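PDB 4R5O: quinonprotein alcohol dehydrogenase-like protein from Bacteroides thetaiotaomicron VPI-5482, which is of unknown function but contains an immunoglobulin-like beta-sandwich and a seven-bladed beta-propeller, and binds calcium ions. Local coordinates for residues 232-237 with 303-307; 146-150 with 190-195. All coordinates share one frame; numbering follows the deposited sequence.

Contact 1. Residues 232-237 with 303-307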
ATOM      1  N   TYR A 232      -4.639  20.970  -5.737  1.00 39.61           N
ATOM      2  CA  TYR A 232      -4.225  22.237  -5.163  1.00 39.29           C
ATOM      3  C   TYR A 232      -5.064  23.342  -5.724  1.00 47.80           C
ATOM      4  O   TYR A 232      -5.083  23.534  -6.948  1.00 47.02           O
ATOM      5  CB  TYR A 232      -2.733  22.474  -5.453  1.00 39.12           C
ATOM      6  CG  TYR A 232      -2.115  23.691  -4.803  1.00 40.02           C
ATOM      7  CD1 TYR A 232      -2.235  23.908  -3.431  1.00 40.70           C
ATOM      8  CD2 TYR A 232      -1.256  24.522  -5.520  1.00 41.80           C
ATOM      9  CE1 TYR A 232      -1.615  24.984  -2.808  1.00 40.29           C
ATOM     10  CE2 TYR A 232      -0.594  25.583  -4.900  1.00 43.59           C
ATOM     11  CZ  TYR A 232      -0.764  25.799  -3.534  1.00 49.30           C
ATOM     12  OH  TYR A 232      -0.081  26.797  -2.866  1.00 45.63           O
ATOM     13  N   ASN A 233      -5.775  24.068  -4.825  1.00 46.71           N
ATOM     14  CA  ASN A 233      -6.637  25.207  -5.149  1.00 47.84           C
ATOM     15  C   ASN A 233      -7.538  24.932  -6.358  1.00 50.35           C
ATOM     16  O   ASN A 233      -7.505  25.691  -7.344  1.00 50.69           O
ATOM     17  CB  ASN A 233      -5.816  26.469  -5.415  1.00 53.81           C
ATOM     18  CG  ASN A 233      -5.601  27.290  -4.184  1.00 85.20           C
ATOM     19  OD1 ASN A 233      -4.788  26.953  -3.305  1.00 85.82           O
ATOM     20  ND2 ASN A 233      -6.376  28.364  -4.084  1.00 73.55           N
ATOM     21  N   GLY A 234      -8.321  23.856  -6.257  1.00 42.68           N
ATOM     22  CA  GLY A 234      -9.284  23.466  -7.274  1.00 41.09           C
ATOM     23  C   GLY A 234      -8.702  22.938  -8.564  1.00 43.98           C
ATOM     24  O   GLY A 234      -9.456  22.708  -9.520  1.00 45.24           O
ATOM     25  N   LYS A 235      -7.371  22.692  -8.585  1.00 38.61           N
ATOM     26  CA  LYS A 235      -6.669  22.191  -9.767  1.00 37.97           C
ATOM     27  C   LYS A 235      -5.953  20.878  -9.509  1.00 43.78           C
ATOM     28  O   LYS A 235      -5.575  20.583  -8.380  1.00 46.52           O
ATOM     29  CB  LYS A 235      -5.619  23.213 -10.284  1.00 38.55           C
ATOM     30  CG  LYS A 235      -6.119  24.640 -10.577  1.00 40.46           C
ATOM     31  CD  LYS A 235      -7.156  24.718 -11.674  1.00 52.47           C
ATOM     32  CE  LYS A 235      -7.648  26.140 -11.832  1.00 55.79           C
ATOM     33  NZ  LYS A 235      -8.607  26.279 -12.966  1.00 54.77           N
ATOM     34  N   VAL A 236      -5.718  20.121 -10.584  1.00 39.74           N
ATOM     35  CA  VAL A 236      -4.891  18.923 -10.584  1.00 38.53           C
ATOM     36  C   VAL A 236      -3.545  19.282 -11.208  1.00 42.03           C
ATOM     37  O   VAL A 236      -3.489  19.550 -12.407  1.00 39.05           O
ATOM     38  CB  VAL A 236      -5.541  17.716 -11.307  1.00 42.15           C
ATOM     39  CG1 VAL A 236      -4.612  16.498 -11.279  1.00 41.21           C
ATOM     40  CG2 VAL A 236      -6.906  17.378 -10.720  1.00 41.77           C
ATOM     41  N   LEU A 237      -2.475  19.315 -10.413  1.00 41.49           N
ATOM     42  CA  LEU A 237      -1.111  19.554 -10.920  1.00 41.46           C
ATOM     43  C   LEU A 237      -0.539  18.241 -11.380  1.00 44.82           C
ATOM     44  O   LEU A 237      -0.686  17.273 -10.654  1.00 45.16           O
ATOM     45  CB  LEU A 237      -0.231  20.197  -9.837  1.00 42.04           C
ATOM     46  CG  LEU A 237      -0.629  21.598  -9.438  1.00 49.66           C
ATOM     47  CD1 LEU A 237      -0.004  22.003  -8.116  1.00 50.90           C
ATOM     48  CD2 LEU A 237      -0.256  22.575 -10.526  1.00 58.35           C
ATOM     49  N   ILE A 303       4.886  26.556  -5.284  1.00 45.47           N
ATOM     50  CA  ILE A 303       3.719  26.902  -6.095  1.00 44.66           C
ATOM     51  C   ILE A 303       2.744  27.536  -5.131  1.00 50.50           C
ATOM     52  O   ILE A 303       2.217  26.847  -4.250  1.00 50.86           O
ATOM     53  CB  ILE A 303       3.119  25.706  -6.902  1.00 45.95           C
ATOM     54  CG1 ILE A 303       4.235  24.867  -7.621  1.00 45.18           C
ATOM     55  CG2 ILE A 303       2.029  26.203  -7.877  1.00 45.32           C
ATOM     56  CD1 ILE A 303       3.807  23.452  -8.277  1.00 38.10           C
ATOM     57  N   LYS A 304       2.556  28.862  -5.234  1.00 46.79           N
ATOM     58  CA  LYS A 304       1.672  29.516  -4.286  1.00 46.86           C
ATOM     59  C   LYS A 304       0.202  29.312  -4.746  1.00 51.36           C
ATOM     60  O   LYS A 304      -0.036  28.803  -5.849  1.00 50.61           O
ATOM     61  CB  LYS A 304       2.045  30.995  -4.133  1.00 49.99           C
ATOM     62  CG  LYS A 304       3.495  31.261  -3.691  1.00 55.99           C
ATOM     63  CD  LYS A 304       3.741  32.765  -3.625  1.00 60.88           C
ATOM     64  CE  LYS A 304       5.141  33.172  -3.258  1.00 68.26           C
ATOM     65  NZ  LYS A 304       5.260  34.650  -3.167  1.00 75.22           N
ATOM     66  N   ASN A 305      -0.766  29.664  -3.869  1.00 48.43           N
ATOM     67  CA  ASN A 305      -2.217  29.571  -4.088  1.00 47.80           C
ATOM     68  C   ASN A 305      -2.657  30.237  -5.408  1.00 50.63           C
ATOM     69  O   ASN A 305      -3.607  29.768  -6.043  1.00 50.60           O
ATOM     70  CB  ASN A 305      -2.986  30.234  -2.917  1.00 49.59           C
ATOM     71  CG  ASN A 305      -2.774  29.628  -1.525  1.00 84.08           C
ATOM     72  OD1 ASN A 305      -1.972  28.689  -1.300  1.00 70.09           O
ATOM     73  ND2 ASN A 305      -3.507  30.175  -0.545  1.00 78.77           N
ATOM     74  N   ASP A 306      -1.991  31.317  -5.810  1.00 46.41           N
ATOM     75  CA  ASP A 306      -2.372  32.029  -7.029  1.00 47.07           C
ATOM     76  C   ASP A 306      -1.576  31.486  -8.243  1.00 51.55           C
ATOM     77  O   ASP A 306      -1.649  32.045  -9.341  1.00 51.78           O
ATOM     78  CB  ASP A 306      -2.166  33.550  -6.857  1.00 49.54           C
ATOM     79  CG  ASP A 306      -0.745  34.025  -6.574  1.00 61.84           C
ATOM     80  OD1 ASP A 306       0.163  33.156  -6.394  1.00 58.88           O
ATOM     81  OD2 ASP A 306      -0.529  35.261  -6.556  1.00 72.95           O
ATOM     82  N   PHE A 307      -0.821  30.395  -8.015  1.00 47.43           N
ATOM     83  CA  PHE A 307      -0.014  29.617  -8.962  1.00 46.82           C
ATOM     84  C   PHE A 307       1.181  30.467  -9.511  1.00 50.19           C
ATOM     85  O   PHE A 307       1.741  30.161 -10.588  1.00 48.48           O
ATOM     86  CB  PHE A 307      -0.885  29.042 -10.103  1.00 48.06           C
ATOM     87  CG  PHE A 307      -1.621  27.772  -9.709  1.00 48.56           C
ATOM     88  CD1 PHE A 307      -2.253  27.662  -8.467  1.00 51.84           C
ATOM     89  CD2 PHE A 307      -1.746  26.721 -10.602  1.00 50.06           C
ATOM     90  CE1 PHE A 307      -2.912  26.491  -8.098  1.00 52.64           C
ATOM     91  CE2 PHE A 307      -2.438  25.553 -10.243  1.00 52.59           C
ATOM     92  CZ  PHE A 307      -3.003  25.443  -8.991  1.00 50.69           C
TER

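Contact 2. Residues 146-150 with 190-195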
ATOM      1  N   ILE A 146      -0.535   3.391  -5.346  1.00 38.47           N
ATOM      2  CA  ILE A 146      -1.520   3.488  -4.251  1.00 36.71           C
ATOM      3  C   ILE A 146      -1.600   4.898  -3.680  1.00 38.06           C
ATOM      4  O   ILE A 146      -0.569   5.526  -3.400  1.00 35.85           O
ATOM      5  CB  ILE A 146      -1.173   2.489  -3.097  1.00 38.96           C
ATOM      6  CG1 ILE A 146      -1.016   1.049  -3.631  1.00 39.30           C
ATOM      7  CG2 ILE A 146      -2.169   2.586  -1.931  1.00 36.96           C
ATOM      8  CD1 ILE A 146      -0.605   0.015  -2.694  1.00 39.14           C
ATOM      9  N   ILE A 147      -2.832   5.348  -3.429  1.00 35.36           N
ATOM     10  CA  ILE A 147      -3.120   6.625  -2.783  1.00 36.18           C
ATOM     11  C   ILE A 147      -3.993   6.339  -1.568  1.00 41.87           C
ATOM     12  O   ILE A 147      -5.032   5.686  -1.664  1.00 41.95           O
ATOM     13  CB  ILE A 147      -3.744   7.675  -3.728  1.00 39.26           C
ATOM     14  CG1 ILE A 147      -2.665   8.138  -4.741  1.00 38.23           C
ATOM     15  CG2 ILE A 147      -4.306   8.891  -2.904  1.00 41.09           C
ATOM     16  CD1 ILE A 147      -3.116   8.855  -5.765  1.00 48.91           C
ATOM     17  N   HIS A 148      -3.501   6.769  -0.414  1.00 38.55           N
ATOM     18  CA  HIS A 148      -4.179   6.664   0.844  1.00 37.98           C
ATOM     19  C   HIS A 148      -5.035   7.932   0.998  1.00 43.13           C
ATOM     20  O   HIS A 148      -4.509   9.039   1.186  1.00 40.11           O
ATOM     21  CB  HIS A 148      -3.161   6.449   1.981  1.00 38.64           C
ATOM     22  CG  HIS A 148      -3.771   6.289   3.342  1.00 42.03           C
ATOM     23  ND1 HIS A 148      -2.997   6.383   4.481  1.00 43.91           N
ATOM     24  CD2 HIS A 148      -5.061   6.080   3.709  1.00 42.55           C
ATOM     25  CE1 HIS A 148      -3.832   6.222   5.496  1.00 42.72           C
ATOM     26  NE2 HIS A 148      -5.078   6.024   5.079  1.00 42.61           N
ATOM     27  N   SER A 149      -6.363   7.766   0.831  1.00 42.50           N
ATOM     28  CA  SER A 149      -7.327   8.863   0.928  1.00 42.70           C
ATOM     29  C   SER A 149      -8.676   8.332   1.426  1.00 49.56           C
ATOM     30  O   SER A 149      -8.992   7.173   1.164  1.00 51.80           O
ATOM     31  CB  SER A 149      -7.468   9.545  -0.426  1.00 44.46           C
ATOM     32  OG  SER A 149      -8.138  10.789  -0.330  1.00 56.12           O
ATOM     33  N   ASN A 150      -9.459   9.160   2.147  0.50 45.74           N
ATOM     34  CA  ASN A 150     -10.812   8.848   2.653  0.50 45.52           C
ATOM     35  C   ASN A 150     -10.814   7.551   3.534  0.50 49.68           C
ATOM     36  O   ASN A 150     -11.818   6.821   3.568  0.50 49.87           O
ATOM     37  CB  ASN A 150     -11.804   8.681   1.454  0.50 44.34           C
ATOM     38  CG  ASN A 150     -11.715   9.687   0.315  0.50 51.28           C
ATOM     39  OD1 ASN A 150     -11.802   9.313  -0.868  0.50 36.92           O
ATOM     40  ND2 ASN A 150     -11.521  10.972   0.623  0.50 37.95           N
ATOM     41  N   LEU A 190      -2.387   7.516 -11.042  1.00 39.25           N
ATOM     42  CA  LEU A 190      -3.567   7.591 -10.174  1.00 38.72           C
ATOM     43  C   LEU A 190      -3.620   8.948  -9.418  1.00 43.13           C
ATOM     44  O   LEU A 190      -2.612   9.420  -8.873  1.00 42.84           O
ATOM     45  CB  LEU A 190      -3.591   6.415  -9.160  1.00 38.49           C
ATOM     46  CG  LEU A 190      -4.827   6.303  -8.218  1.00 41.89           C
ATOM     47  CD1 LEU A 190      -6.122   6.110  -9.017  1.00 40.98           C
ATOM     48  CD2 LEU A 190      -4.650   5.221  -7.182  1.00 39.40           C
ATOM     49  N   THR A 191      -4.823   9.544  -9.381  1.00 38.34           N
ATOM     50  CA  THR A 191      -5.159  10.786  -8.692  1.00 37.39           C
ATOM     51  C   THR A 191      -6.477  10.601  -7.972  1.00 39.34           C
ATOM     52  O   THR A 191      -7.395  10.048  -8.556  1.00 40.20           O
ATOM     53  CB  THR A 191      -5.224  11.988  -9.693  1.00 37.61           C
ATOM     54  OG1 THR A 191      -4.101  12.007 -10.574  1.00 30.01           O
ATOM     55  CG2 THR A 191      -5.332  13.330  -8.994  1.00 31.84           C
ATOM     56  N   ILE A 192      -6.578  11.020  -6.720  1.00 35.71           N
ATOM     57  CA  ILE A 192      -7.846  10.991  -6.001  1.00 36.84           C
ATOM     58  C   ILE A 192      -8.267  12.474  -5.883  1.00 39.13           C
ATOM     59  O   ILE A 192      -7.534  13.278  -5.270  1.00 34.97           O
ATOM     60  CB  ILE A 192      -7.808  10.203  -4.642  1.00 41.26           C
ATOM     61  CG1 ILE A 192      -8.111   8.676  -4.859  1.00 42.83           C
ATOM     62  CG2 ILE A 192      -8.937  10.709  -3.726  1.00 42.46           C
ATOM     63  CD1 ILE A 192      -7.348   7.883  -5.797  1.00 49.61           C
ATOM     64  N   LEU A 193      -9.394  12.832  -6.567  1.00 36.14           N
ATOM     65  CA  LEU A 193      -9.892  14.208  -6.638  1.00 35.52           C
ATOM     66  C   LEU A 193     -10.587  14.611  -5.354  1.00 41.85           C
ATOM     67  O   LEU A 193     -10.386  15.739  -4.876  1.00 41.23           O
ATOM     68  CB  LEU A 193     -10.866  14.404  -7.824  1.00 34.24           C
ATOM     69  CG  LEU A 193     -10.387  14.009  -9.238  1.00 35.57           C
ATOM     70  CD1 LEU A 193     -11.474  14.242 -10.275  1.00 34.08           C
ATOM     71  CD2 LEU A 193      -9.188  14.765  -9.639  1.00 33.19           C
ATOM     72  N   ASN A 194     -11.428  13.706  -4.813  1.00 40.70           N
ATOM     73  CA  ASN A 194     -12.255  13.918  -3.621  1.00 41.67           C
ATOM     74  C   ASN A 194     -12.786  12.576  -3.125  1.00 48.26           C
ATOM     75  O   ASN A 194     -12.176  11.557  -3.432  1.00 51.22           O
ATOM     76  CB  ASN A 194     -13.400  14.904  -3.928  1.00 41.90           C
ATOM     77  CG  ASN A 194     -14.283  14.552  -5.103  1.00 55.80           C
ATOM     78  OD1 ASN A 194     -14.630  13.388  -5.343  1.00 54.86           O
ATOM     79  ND2 ASN A 194     -14.760  15.577  -5.786  1.00 38.79           N
ATOM     80  N   GLU A 195     -13.890  12.556  -2.360  1.00 44.38           N
ATOM     81  CA  GLU A 195     -14.446  11.313  -1.814  1.00 44.06           C
ATOM     82  C   GLU A 195     -15.160  10.486  -2.857  1.00 46.19           C
ATOM     83  O   GLU A 195     -15.276   9.259  -2.696  1.00 45.07           O
ATOM     84  CB  GLU A 195     -15.452  11.583  -0.675  1.00 46.47           C
ATOM     85  CG  GLU A 195     -14.982  12.431   0.495  1.00 63.16           C
ATOM     86  CD  GLU A 195     -15.883  12.385   1.720  1.00101.29           C
ATOM     87  OE1 GLU A 195     -16.871  11.611   1.728  1.00 91.85           O
ATOM     88  OE2 GLU A 195     -15.555  13.079   2.710  1.00112.42           O
TER

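Contact 1. Residues 232-237 with 303-307
Tyr232 and Phe307 set their rings nearly parallel (16° apart) but strongly offset, so that little of one ring lies over the other. The centroids are 5.6 Å apart and the touch is local: Tyr232 CD2 comes within 3.6 Å of Phe307 CE1. With its ring anti to the backbone N (chi1 -174°), Tyr232 reaches across to 303-307, where its hydroxyl donates to Ile303 O over 2.7 Å, at a C=O...OH angle of 138°. Asn287 ND2 also bonds this hydroxyl, giving the hydroxyl of this buried tyrosine two partners. Replacing Tyr232 with a phenylalanine would probably leave Ile303 O and Asn287 ND2 each without this mate. In the beta-propeller, the type I' turn between strands 228-232 and 235-239 of one blade thus meets the type I turn between strands 297-303 and 309-314 of the next. Tyr232 O, at the ring edge of Phe307, is 3.5 Å from its CZ and accepts Lys235 N within the turn. Lys235 bends at chi2: its CG packs 3.6 Å from Phe307 CZ, while NZ turns away to bond Asp252, a calcium-binding residue. Leu237 uses both branches, CD2 lying 3.7 Å from Phe307 CE2 and CD1 meeting Ile303 CD1 tip to tip.

Contact 2. Residues 146-150 with 190-195
Ile147 holds CG1 beside its backbone N (chi1 -70°) and continues nearly straight at chi2, which carries CD1 across to Leu190, whereas Ile192 folds its own chain back at chi2 (54°) and brings CD1 near Ile147 CB. These torsions bring the side chains into contact between two blades of the beta-propeller. Strands 143-149 and 189-192 are each the first strand of a four-stranded antiparallel sheet, and their short segments run at 8° to each other, that is, in the same direction. They do not form one sheet: the segment axes approach no closer than 7.5 Å, and no hydrogen bond crosses between the segments, so the contact between these two segments is made by side-chain packing. Leu190 brings its CG to 3.9 Å from Ile147 CD1, the same methyl that also lies against the Leu190 carbonyl. Two residues on from Leu190, Ile192 meets the same Ile147; the two isoleucines lie alongside each other, pointing opposite ways, with Ile147 CG2 resting 4.1 Å from Ile192 CB. Tyr154, on strand 152-158, touches both Leu190 and Ile192, so the second strand of the earlier blade also contributes to this packing. Past the strand ends, Asn150 crosses Glu195, with its ND2 3.8 Å from Glu195 CG; Asn150 is modelled in two conformers, so this part of the contact is tentative. In the conformer described, its OD1 bonds Tyr154 OH. Between these two patches lies Ser149, whose OG sits 3.5 Å from the Ile192 CG2 methyl.

In the fold
Contact 2 closes before contact 1 opens along the chain, and together they sample two interfaces among four successive blades of the propeller. Contact 2 joins the sheet starting at strand 143-149 to the one starting at 189-192; contact 1 joins the sheet containing 228-232 and 235-239 to the one spanning 281-314. Their centres are about 17 Å apart, with contact 2 nearer the centre of the chain. The intervening interface links them directly: Val236 CG2 packs 3.6 Å from Leu193 CD2, and Val236 CG1 meets Thr191 CG2. Val236 points away from 303-307, so strand 235-239 presents opposite sides to its two neighbouring blades, as expected of a closed propeller ring.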